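Local coordinates for hypothetical protein Atu1540 (Agrobacterium tumefaciens str. C58, PDB 2HWJ) that is of unknown function but may be a ParB-like nuclease, at residues Arg18-Ala23 / Asn107-Phe112; Ile52-Ala57 / Tyr64-His69; Phe112-Leu117 / Asp130-Pro135. All coordinates share one frame; numbering follows the deposited sequence.

Contact 1: Arg18-Ala23 / Asn107-Phe112; sequences RPTQIA and NLIYPF
T20 and Q21 run alongside I109 and Y110 in roughly the same direction, the two loops diverging by about 30°, and a single beta bridge pairs Q21 with Y110. Within the region that matches the putative ParB-like nuclease family this is an isolated bridge between two loops, one following strand 9-13 and the other following helix 96-105. Its conventional hydrogen bond goes from Y110 N to T20 O at 2.9 Å. T20 O also lies near the CA of I109, and the CA of Q21 faces Y110 O, so C-H...O contacts flank the bridge in both directions.

T20 turns OG1 between its backbone N and carbonyl carbon (chi1 63°), where the hydroxyl sits 3.1 Å from L108 O. L65 O is its stronger polar partner, and the one hydroxyl proton has both carbonyls within reach. On the same residue CB rests against CG2 of I109, whose side chain is backed by W100 and M103 of helix 96-105. At the bridge itself the CB atoms of Q21 and Y110 meet at 4.0 Å. Beyond it, Q21 extends its amide to give NE2 to A23 O.

Past Y110 the chain makes an inverse gamma turn centred on P111, closed by F112 N to Y110 O. F112 then folds back so that CD1 lies over the centre of the Y110 ring; the two ring planes meet at about 35°, and F156 stacks on Y110. I22 meets the turn through two side-chain atoms: CB lies 3.3 Å from F112 O, while CD1 touches P111 C at 3.6 Å.

Contact 2: Ile52-Ala57 / Tyr64-His69; sequences IVPVVA and YLIDHH
V56 and Y64 exchange two backbone hydrogen bonds, V56 N to Y64 O and Y64 N to V56 O, each 3.0 Å long; the second is almost straight, at 175°. Next to this hydrogen-bonded pair, V55 and L65 form a non-hydrogen-bonded pair with their CA atoms 4.7 Å apart. Further along, I66 N still reaches P54 O at 3.2 Å, although residues 66-68 have already left the strand.

L65 is the side chain to trace. Its CB leaves on the face that also carries V55, and CG stands anti to the backbone N (chi1 177°). From CG the two methyls part. CD1, placed by a chi2 of 59°, meets CG1 of V53, the side chains crossing at about a right angle, and also approaches P54 O at 3.9 Å. CD2 lies 3.5 Å above the H69 ring, over its centre, while the same imidazole gives a weak bond from NE2 back to L65 O. V72 of helix 69-77 touches both V53 and L65.

The motif is an antiparallel beta hairpin, with strand 63-65 at one edge of the four-stranded mixed sheet and strand 52-57 joined on its other side to strand 82-90. On the face carrying V56 and Y64, V56 CG2 touches I66 CG1, and M103 of helix 96-105 touches all three of these side chains. Toward the start of helix 69-77, P54 meets two neighbours of the other segment: CG lies 3.9 Å from D67 CB, and CD comes to the edge of the H68 imidazole, 3.6 Å from CD2.

Contact 3: Phe112-Leu117 / Asp130-Pro135; sequences FDAQGL and DLEDDP
E132 sets CG anti to its carbonyl carbon (chi1 -74°), and chi2 (177°) places CD in an extended chain, at whose end OE2 meets the A114 N-H. D134 instead puts CG anti to its own N (chi1 172°), beside the A114 carbonyl. Between these two acidic side chains sits A114, the second residue of a type I turn that runs from D113 to G116.

The A114 N to E132 OE2 bond is 3.0 Å and nearly straight, and meets the oxygen nearly along its C-O axis. The CB of A114 packs beside that same oxygen and against D133 O. A114 O and D134 OD1, both acceptors, lie 3.4 Å apart without a hydrogen bond between them.

The turn is tied from within. D113 OD1 accepts from L117 N at 3.1 Å, above the carboxylate plane, and D113 N pairs with L117 O. The partner segment includes strand 132-133, which runs parallel to strand 23-24, and D134 is the N-cap of helix 135-146.

D134 OD1 forms a salt bridge with R166 and accepts two weak bonds from F136 N and R137 N in the first turn of the helix. These would tend to keep D134 ionised despite its burial, whereas the A114 N-H probably offsets some of the charge on E132 OE2, which lies 4.9 Å from D113 OD1.

Contact 1 is the buried one; contacts 2 and 3 are partly buried, on opposite sides of the chain centre and about 19 Å apart between centres. Contact 1 bridges them. Toward contact 2, T20 OG1 and R18 O reach the backbone of L65, so the 18-23 loop borders the hairpin; toward contact 3, I22 O accepts from E132 N, and F112 belongs to both contacts. Along the chain, contact 2 is nested within the loop that contact 1 closes, and contact 3 follows. The chemistry shifts accordingly: paired strands and aliphatic side chains in 2, loop backbones with aromatic neighbours in 1, and carboxylates holding a turn in 3.

Contact 1: Arg18-Ala23 / Asn107-Phe112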
loop_
_atom_site.group_PDB
_atom_site.type_symbol
_atom_site.label_atom_id
_atom_site.label_comp_id
_atom_site.label_asym_id
_atom_site.label_seq_id
_atom_site.Cartn_x
_atom_site.Cartn_y
_atom_site.Cartn_z
ATOM N N ARG A 18 12.300 -0.445 -23.322
ATOM C CA ARG A 18 11.402 -1.491 -23.582
ATOM C C ARG A 18 10.091 -1.222 -22.843
ATOM O O ARG A 18 10.077 -1.168 -21.655
ATOM C CB ARG A 18 12.075 -2.788 -23.174
ATOM C CG ARG A 18 13.137 -3.148 -24.153
ATOM C CD ARG A 18 12.723 -4.273 -25.044
ATOM N NE ARG A 18 13.913 -5.095 -25.279
ATOM C CZ ARG A 18 14.550 -5.244 -26.448
ATOM N NH1 ARG A 18 14.064 -4.723 -27.582
ATOM N NH2 ARG A 18 15.663 -5.984 -26.498
ATOM N N PRO A 19 8.988 -1.062 -23.562
ATOM C CA PRO A 19 7.655 -0.844 -23.018
ATOM C C PRO A 19 7.233 -1.898 -21.984
ATOM O O PRO A 19 7.800 -2.986 -22.007
ATOM C CB PRO A 19 6.735 -1.024 -24.242
ATOM C CG PRO A 19 7.558 -0.742 -25.383
ATOM C CD PRO A 19 9.006 -1.055 -25.032
ATOM N N THR A 20 6.203 -1.629 -21.146
ATOM C CA THR A 20 5.706 -2.715 -20.362
ATOM C C THR A 20 4.215 -2.825 -20.457
ATOM O O THR A 20 3.550 -3.451 -19.622
ATOM C CB THR A 20 6.274 -2.678 -18.844
ATOM O OG1 THR A 20 5.835 -1.509 -18.175
ATOM C CG2 THR A 20 7.836 -2.767 -18.756
ATOM N N GLN A 21 3.649 -2.248 -21.501
ATOM C CA GLN A 21 2.187 -2.328 -21.809
ATOM C C GLN A 21 1.992 -2.243 -23.312
ATOM O O GLN A 21 2.868 -1.784 -24.065
ATOM C CB GLN A 21 1.393 -1.232 -21.075
ATOM C CG GLN A 21 1.655 0.200 -21.520
ATOM C CD GLN A 21 1.083 1.201 -20.567
ATOM O OE1 GLN A 21 1.435 1.165 -19.419
ATOM N NE2 GLN A 21 0.236 2.143 -21.037
ATOM N N ILE A 22 0.840 -2.684 -23.775
ATOM C CA ILE A 22 0.568 -2.842 -25.182
ATOM C C ILE A 22 -0.057 -1.593 -25.741
ATOM O O ILE A 22 0.173 -1.267 -26.896
ATOM C CB ILE A 22 -0.313 -4.058 -25.363
ATOM C CG1 ILE A 22 0.511 -5.276 -24.995
ATOM C CG2 ILE A 22 -0.689 -4.232 -26.795
ATOM C CD1 ILE A 22 -0.222 -6.460 -24.848
ATOM N N ALA A 23 -0.793 -0.838 -24.910
ATOM C CA ALA A 23 -1.629 0.260 -25.448
ATOM C C ALA A 23 -1.550 1.537 -24.663
ATOM O O ALA A 23 -1.145 1.505 -23.529
ATOM C CB ALA A 23 -3.079 -0.175 -25.680
ATOM N N ASN A 107 3.269 -6.604 -10.610
ATOM C CA ASN A 107 2.348 -5.652 -11.210
ATOM C C ASN A 107 3.005 -4.495 -11.941
ATOM O O ASN A 107 2.541 -3.362 -11.833
ATOM C CB ASN A 107 1.428 -5.118 -10.141
ATOM C CG ASN A 107 0.403 -6.176 -9.666
ATOM O OD1 ASN A 107 0.067 -7.151 -10.381
ATOM N ND2 ASN A 107 -0.100 -5.982 -8.465
ATOM N N LEU A 108 4.049 -4.793 -12.707
ATOM C CA LEU A 108 4.804 -3.807 -13.417
ATOM C C LEU A 108 4.546 -3.970 -14.883
ATOM O O LEU A 108 5.114 -3.208 -15.729
ATOM C CB LEU A 108 6.295 -3.906 -13.072
ATOM C CG LEU A 108 6.560 -3.553 -11.548
ATOM C CD1 LEU A 108 7.950 -3.838 -11.012
ATOM C CD2 LEU A 108 6.156 -2.150 -11.175
ATOM N N ILE A 109 3.672 -4.921 -15.261
ATOM C CA ILE A 109 3.340 -4.985 -16.700
ATOM C C ILE A 109 1.882 -4.948 -16.911
ATOM O O ILE A 109 1.183 -5.081 -16.000
ATOM C CB ILE A 109 3.911 -6.174 -17.372
ATOM C CG1 ILE A 109 3.342 -7.439 -16.743
ATOM C CG2 ILE A 109 5.446 -6.059 -17.341
ATOM C CD1 ILE A 109 3.585 -8.669 -17.510
ATOM N N TYR A 110 1.412 -4.695 -18.113
ATOM C CA TYR A 110 -0.004 -4.591 -18.312
ATOM C C TYR A 110 -0.268 -5.104 -19.689
ATOM O O TYR A 110 -0.446 -4.337 -20.610
ATOM C CB TYR A 110 -0.488 -3.152 -18.151
ATOM C CG TYR A 110 -1.981 -3.052 -18.143
ATOM C CD1 TYR A 110 -2.687 -2.457 -19.222
ATOM C CD2 TYR A 110 -2.732 -3.643 -17.096
ATOM C CE1 TYR A 110 -4.099 -2.384 -19.258
ATOM C CE2 TYR A 110 -4.155 -3.552 -17.057
ATOM C CZ TYR A 110 -4.831 -2.932 -18.168
ATOM O OH TYR A 110 -6.230 -2.851 -18.137
ATOM N N PRO A 111 -0.245 -6.418 -19.848
ATOM C CA PRO A 111 -0.323 -7.020 -21.186
ATOM C C PRO A 111 -1.743 -7.041 -21.691
ATOM O O PRO A 111 -2.299 -8.116 -21.803
ATOM C CB PRO A 111 0.102 -8.453 -20.956
ATOM C CG PRO A 111 -0.260 -8.723 -19.535
ATOM C CD PRO A 111 -0.136 -7.417 -18.777
ATOM N N PHE A 112 -2.344 -5.871 -21.929
ATOM C CA PHE A 112 -3.690 -5.821 -22.477
ATOM C C PHE A 112 -3.735 -4.989 -23.735
ATOM O O PHE A 112 -3.184 -3.901 -23.775
ATOM C CB PHE A 112 -4.690 -5.290 -21.475
ATOM C CG PHE A 112 -4.935 -6.194 -20.311
ATOM C CD1 PHE A 112 -4.108 -6.175 -19.218
ATOM C CD2 PHE A 112 -6.017 -7.038 -20.295
ATOM C CE1 PHE A 112 -4.360 -7.025 -18.128
ATOM C CE2 PHE A 112 -6.277 -7.871 -19.225
ATOM C CZ PHE A 112 -5.481 -7.847 -18.147
#

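Contact 2: Ile52-Ala57 / Tyr64-His69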
loop_
_atom_site.group_PDB
_atom_site.type_symbol
_atom_site.label_atom_id
_atom_site.label_comp_id
_atom_site.label_asym_id
_atom_site.label_seq_id
_atom_site.Cartn_x
_atom_site.Cartn_y
_atom_site.Cartn_z
ATOM N N ILE A 52 12.026 12.843 -16.071
ATOM C CA ILE A 52 12.726 11.671 -15.623
ATOM C C ILE A 52 11.668 10.640 -15.611
ATOM O O ILE A 52 10.606 10.874 -15.101
ATOM C CB ILE A 52 13.132 11.787 -14.133
ATOM C CG1 ILE A 52 13.163 13.237 -13.771
ATOM C CG2 ILE A 52 14.448 11.030 -13.871
ATOM C CD1 ILE A 52 14.119 13.607 -12.489
ATOM N N VAL A 53 12.028 9.444 -15.961
ATOM C CA VAL A 53 11.063 8.432 -16.114
ATOM C C VAL A 53 11.611 7.241 -15.361
ATOM O O VAL A 53 12.804 7.011 -15.381
ATOM C CB VAL A 53 10.949 8.355 -17.627
ATOM C CG1 VAL A 53 11.334 7.058 -18.257
ATOM C CG2 VAL A 53 9.668 9.063 -18.081
ATOM N N PRO A 54 10.784 6.557 -14.573
ATOM C CA PRO A 54 11.330 5.430 -13.766
ATOM C C PRO A 54 11.473 4.185 -14.606
ATOM O O PRO A 54 10.720 3.951 -15.529
ATOM C CB PRO A 54 10.221 5.189 -12.753
ATOM C CG PRO A 54 9.026 5.482 -13.407
ATOM C CD PRO A 54 9.338 6.703 -14.350
ATOM N N VAL A 55 12.364 3.313 -14.252
ATOM C CA VAL A 55 12.759 2.221 -15.155
ATOM C C VAL A 55 13.285 1.042 -14.315
ATOM O O VAL A 55 13.608 1.203 -13.155
ATOM C CB VAL A 55 13.893 2.825 -15.952
ATOM C CG1 VAL A 55 15.169 1.967 -15.935
ATOM C CG2 VAL A 55 13.427 3.427 -17.279
ATOM N N VAL A 56 13.356 -0.153 -14.868
ATOM C CA VAL A 56 13.784 -1.320 -14.112
ATOM C C VAL A 56 14.849 -1.942 -14.950
ATOM O O VAL A 56 14.749 -1.973 -16.133
ATOM C CB VAL A 56 12.542 -2.278 -13.955
ATOM C CG1 VAL A 56 12.917 -3.724 -13.939
ATOM C CG2 VAL A 56 11.817 -1.993 -12.701
ATOM N N ALA A 57 15.881 -2.491 -14.393
ATOM C CA ALA A 57 16.894 -3.056 -15.269
ATOM C C ALA A 57 16.480 -4.507 -15.497
ATOM O O ALA A 57 16.254 -5.220 -14.543
ATOM C CB ALA A 57 18.318 -2.928 -14.674
ATOM N N TYR A 64 13.526 -1.361 -18.805
ATOM C CA TYR A 64 12.050 -1.414 -19.028
ATOM C C TYR A 64 11.331 -0.253 -18.423
ATOM O O TYR A 64 11.499 -0.017 -17.235
ATOM C CB TYR A 64 11.460 -2.724 -18.433
ATOM C CG TYR A 64 11.930 -3.869 -19.247
ATOM C CD1 TYR A 64 13.300 -4.239 -19.199
ATOM C CD2 TYR A 64 11.078 -4.475 -20.206
ATOM C CE1 TYR A 64 13.811 -5.264 -20.034
ATOM C CE2 TYR A 64 11.558 -5.505 -21.023
ATOM C CZ TYR A 64 12.932 -5.887 -20.908
ATOM O OH TYR A 64 13.465 -6.859 -21.672
ATOM N N LEU A 65 10.563 0.465 -19.210
ATOM C CA LEU A 65 9.855 1.705 -18.803
ATOM C C LEU A 65 8.703 1.292 -17.931
ATOM O O LEU A 65 7.938 0.408 -18.304
ATOM C CB LEU A 65 9.225 2.365 -20.039
ATOM C CG LEU A 65 8.408 3.607 -19.746
ATOM C CD1 LEU A 65 9.251 4.702 -19.044
ATOM C CD2 LEU A 65 7.742 4.178 -21.001
ATOM N N ILE A 66 8.527 1.955 -16.801
ATOM C CA ILE A 66 7.546 1.485 -15.792
ATOM C C ILE A 66 6.337 2.416 -15.696
ATOM O O ILE A 66 5.239 2.044 -15.283
ATOM C CB ILE A 66 8.277 1.279 -14.421
ATOM C CG1 ILE A 66 8.814 -0.108 -14.428
ATOM C CG2 ILE A 66 7.396 1.395 -13.234
ATOM C CD1 ILE A 66 7.964 -0.905 -15.293
ATOM N N ASP A 67 6.503 3.648 -16.105
ATOM C CA ASP A 67 5.357 4.497 -16.062
ATOM C C ASP A 67 5.478 5.470 -17.185
ATOM O O ASP A 67 6.555 5.544 -17.807
ATOM C CB ASP A 67 5.382 5.278 -14.742
ATOM C CG ASP A 67 4.007 5.590 -14.266
ATOM O OD1 ASP A 67 3.048 5.165 -14.978
ATOM O OD2 ASP A 67 3.885 6.247 -13.203
ATOM N N HIS A 68 4.458 6.285 -17.400
ATOM C CA HIS A 68 4.646 7.382 -18.338
ATOM C C HIS A 68 4.828 6.956 -19.771
ATOM O O HIS A 68 5.548 7.597 -20.516
ATOM C CB HIS A 68 5.781 8.313 -17.930
ATOM C CG HIS A 68 5.680 8.743 -16.508
ATOM N ND1 HIS A 68 4.766 9.685 -16.080
ATOM C CD2 HIS A 68 6.335 8.321 -15.397
ATOM C CE1 HIS A 68 4.871 9.832 -14.773
ATOM N NE2 HIS A 68 5.806 9.011 -14.339
ATOM N N HIS A 69 4.204 5.879 -20.181
ATOM C CA HIS A 69 4.178 5.602 -21.662
ATOM C C HIS A 69 3.615 6.746 -22.558
ATOM O O HIS A 69 4.103 6.973 -23.653
ATOM C CB HIS A 69 3.515 4.273 -21.946
ATOM C CG HIS A 69 4.256 3.113 -21.346
ATOM N ND1 HIS A 69 4.816 2.101 -22.102
ATOM C CD2 HIS A 69 4.549 2.813 -20.057
ATOM C CE1 HIS A 69 5.407 1.225 -21.305
ATOM N NE2 HIS A 69 5.267 1.639 -20.062
#

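Contact 3: Phe112-Leu117 / Asp130-Pro135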
loop_
_atom_site.group_PDB
_atom_site.type_symbol
_atom_site.label_atom_id
_atom_site.label_comp_id
_atom_site.label_asym_id
_atom_site.label_seq_id
_atom_site.Cartn_x
_atom_site.Cartn_y
_atom_site.Cartn_z
ATOM N N PHE A 112 -2.344 -5.871 -21.929
ATOM C CA PHE A 112 -3.690 -5.821 -22.477
ATOM C C PHE A 112 -3.735 -4.989 -23.735
ATOM O O PHE A 112 -3.184 -3.901 -23.775
ATOM C CB PHE A 112 -4.690 -5.290 -21.475
ATOM C CG PHE A 112 -4.935 -6.194 -20.311
ATOM C CD1 PHE A 112 -4.108 -6.175 -19.218
ATOM C CD2 PHE A 112 -6.017 -7.038 -20.295
ATOM C CE1 PHE A 112 -4.360 -7.025 -18.128
ATOM C CE2 PHE A 112 -6.277 -7.871 -19.225
ATOM C CZ PHE A 112 -5.481 -7.847 -18.147
ATOM N N ASP A 113 -4.380 -5.507 -24.777
ATOM C CA ASP A 113 -4.379 -4.824 -26.072
ATOM C C ASP A 113 -5.424 -3.723 -26.123
ATOM O O ASP A 113 -6.248 -3.620 -25.251
ATOM C CB ASP A 113 -4.679 -5.806 -27.200
ATOM C CG ASP A 113 -6.063 -6.295 -27.125
ATOM O OD1 ASP A 113 -6.969 -5.485 -26.826
ATOM O OD2 ASP A 113 -6.265 -7.501 -27.375
ATOM N N ALA A 114 -5.420 -2.990 -27.229
ATOM C CA ALA A 114 -6.264 -1.842 -27.437
ATOM C C ALA A 114 -7.769 -2.165 -27.266
ATOM O O ALA A 114 -8.555 -1.254 -26.969
ATOM C CB ALA A 114 -5.937 -1.149 -28.774
ATOM N N GLN A 115 -8.188 -3.425 -27.382
ATOM C CA GLN A 115 -9.592 -3.704 -27.075
ATOM C C GLN A 115 -9.721 -4.435 -25.791
ATOM O O GLN A 115 -10.669 -5.177 -25.567
ATOM C CB GLN A 115 -10.440 -4.306 -28.224
ATOM C CG GLN A 115 -9.701 -5.133 -29.287
ATOM C CD GLN A 115 -8.736 -4.264 -30.137
ATOM O OE1 GLN A 115 -9.161 -3.229 -30.690
ATOM N NE2 GLN A 115 -7.419 -4.673 -30.223
ATOM N N GLY A 116 -8.752 -4.172 -24.912
ATOM C CA GLY A 116 -8.731 -4.721 -23.558
ATOM C C GLY A 116 -8.577 -6.204 -23.329
ATOM O O GLY A 116 -8.915 -6.667 -22.273
ATOM N N LEU A 117 -8.091 -6.956 -24.307
ATOM C CA LEU A 117 -7.816 -8.381 -24.116
ATOM C C LEU A 117 -6.495 -8.662 -23.380
ATOM O O LEU A 117 -5.440 -8.182 -23.811
ATOM C CB LEU A 117 -7.654 -9.052 -25.489
ATOM C CG LEU A 117 -8.633 -10.062 -26.140
ATOM C CD1 LEU A 117 -8.598 -11.492 -25.387
ATOM C CD2 LEU A 117 -10.141 -9.430 -26.410
ATOM N N ASP A 130 5.686 1.130 -31.309
ATOM C CA ASP A 130 4.648 0.075 -31.477
ATOM C C ASP A 130 3.465 0.068 -30.484
ATOM O O ASP A 130 2.635 -0.753 -30.550
ATOM C CB ASP A 130 5.260 -1.308 -31.335
ATOM C CG ASP A 130 6.215 -1.672 -32.482
ATOM O OD1 ASP A 130 5.988 -1.233 -33.637
ATOM O OD2 ASP A 130 7.188 -2.441 -32.182
ATOM N N LEU A 131 3.382 0.949 -29.525
ATOM C CA LEU A 131 2.162 1.017 -28.763
ATOM C C LEU A 131 0.925 1.130 -29.647
ATOM O O LEU A 131 0.956 1.801 -30.636
ATOM C CB LEU A 131 2.275 2.169 -27.813
ATOM C CG LEU A 131 3.364 1.734 -26.821
ATOM C CD1 LEU A 131 3.724 2.820 -25.824
ATOM C CD2 LEU A 131 2.875 0.477 -26.052
ATOM N N GLU A 132 -0.136 0.404 -29.276
ATOM C CA GLU A 132 -1.474 0.419 -29.866
ATOM C C GLU A 132 -2.319 1.510 -29.243
ATOM O O GLU A 132 -2.071 1.926 -28.097
ATOM C CB GLU A 132 -2.171 -0.885 -29.558
ATOM C CG GLU A 132 -1.651 -2.004 -30.340
ATOM C CD GLU A 132 -2.297 -3.368 -29.984
ATOM O OE1 GLU A 132 -1.661 -4.435 -30.299
ATOM O OE2 GLU A 132 -3.436 -3.386 -29.427
ATOM N N ASP A 133 -3.361 1.948 -29.953
ATOM C CA ASP A 133 -4.154 3.082 -29.467
ATOM C C ASP A 133 -5.300 2.502 -28.758
ATOM O O ASP A 133 -6.094 1.830 -29.418
ATOM C CB ASP A 133 -4.622 3.949 -30.621
ATOM C CG ASP A 133 -5.554 5.118 -30.192
ATOM O OD1 ASP A 133 -5.590 5.603 -29.026
ATOM O OD2 ASP A 133 -6.279 5.607 -31.084
ATOM N N ASP A 134 -5.400 2.716 -27.432
ATOM C CA ASP A 134 -6.653 2.360 -26.775
ATOM C C ASP A 134 -7.580 3.592 -26.535
ATOM O O ASP A 134 -7.403 4.385 -25.631
ATOM C CB ASP A 134 -6.481 1.400 -25.617
ATOM C CG ASP A 134 -7.800 1.176 -24.787
ATOM O OD1 ASP A 134 -8.899 1.638 -25.245
ATOM O OD2 ASP A 134 -7.749 0.541 -23.651
ATOM N N PRO A 135 -8.586 3.760 -27.399
ATOM C CA PRO A 135 -9.365 5.004 -27.278
ATOM C C PRO A 135 -10.118 5.061 -25.968
ATOM O O PRO A 135 -10.362 6.151 -25.456
ATOM C CB PRO A 135 -10.333 4.976 -28.494
ATOM C CG PRO A 135 -10.380 3.467 -28.928
ATOM C CD PRO A 135 -9.009 2.891 -28.530
#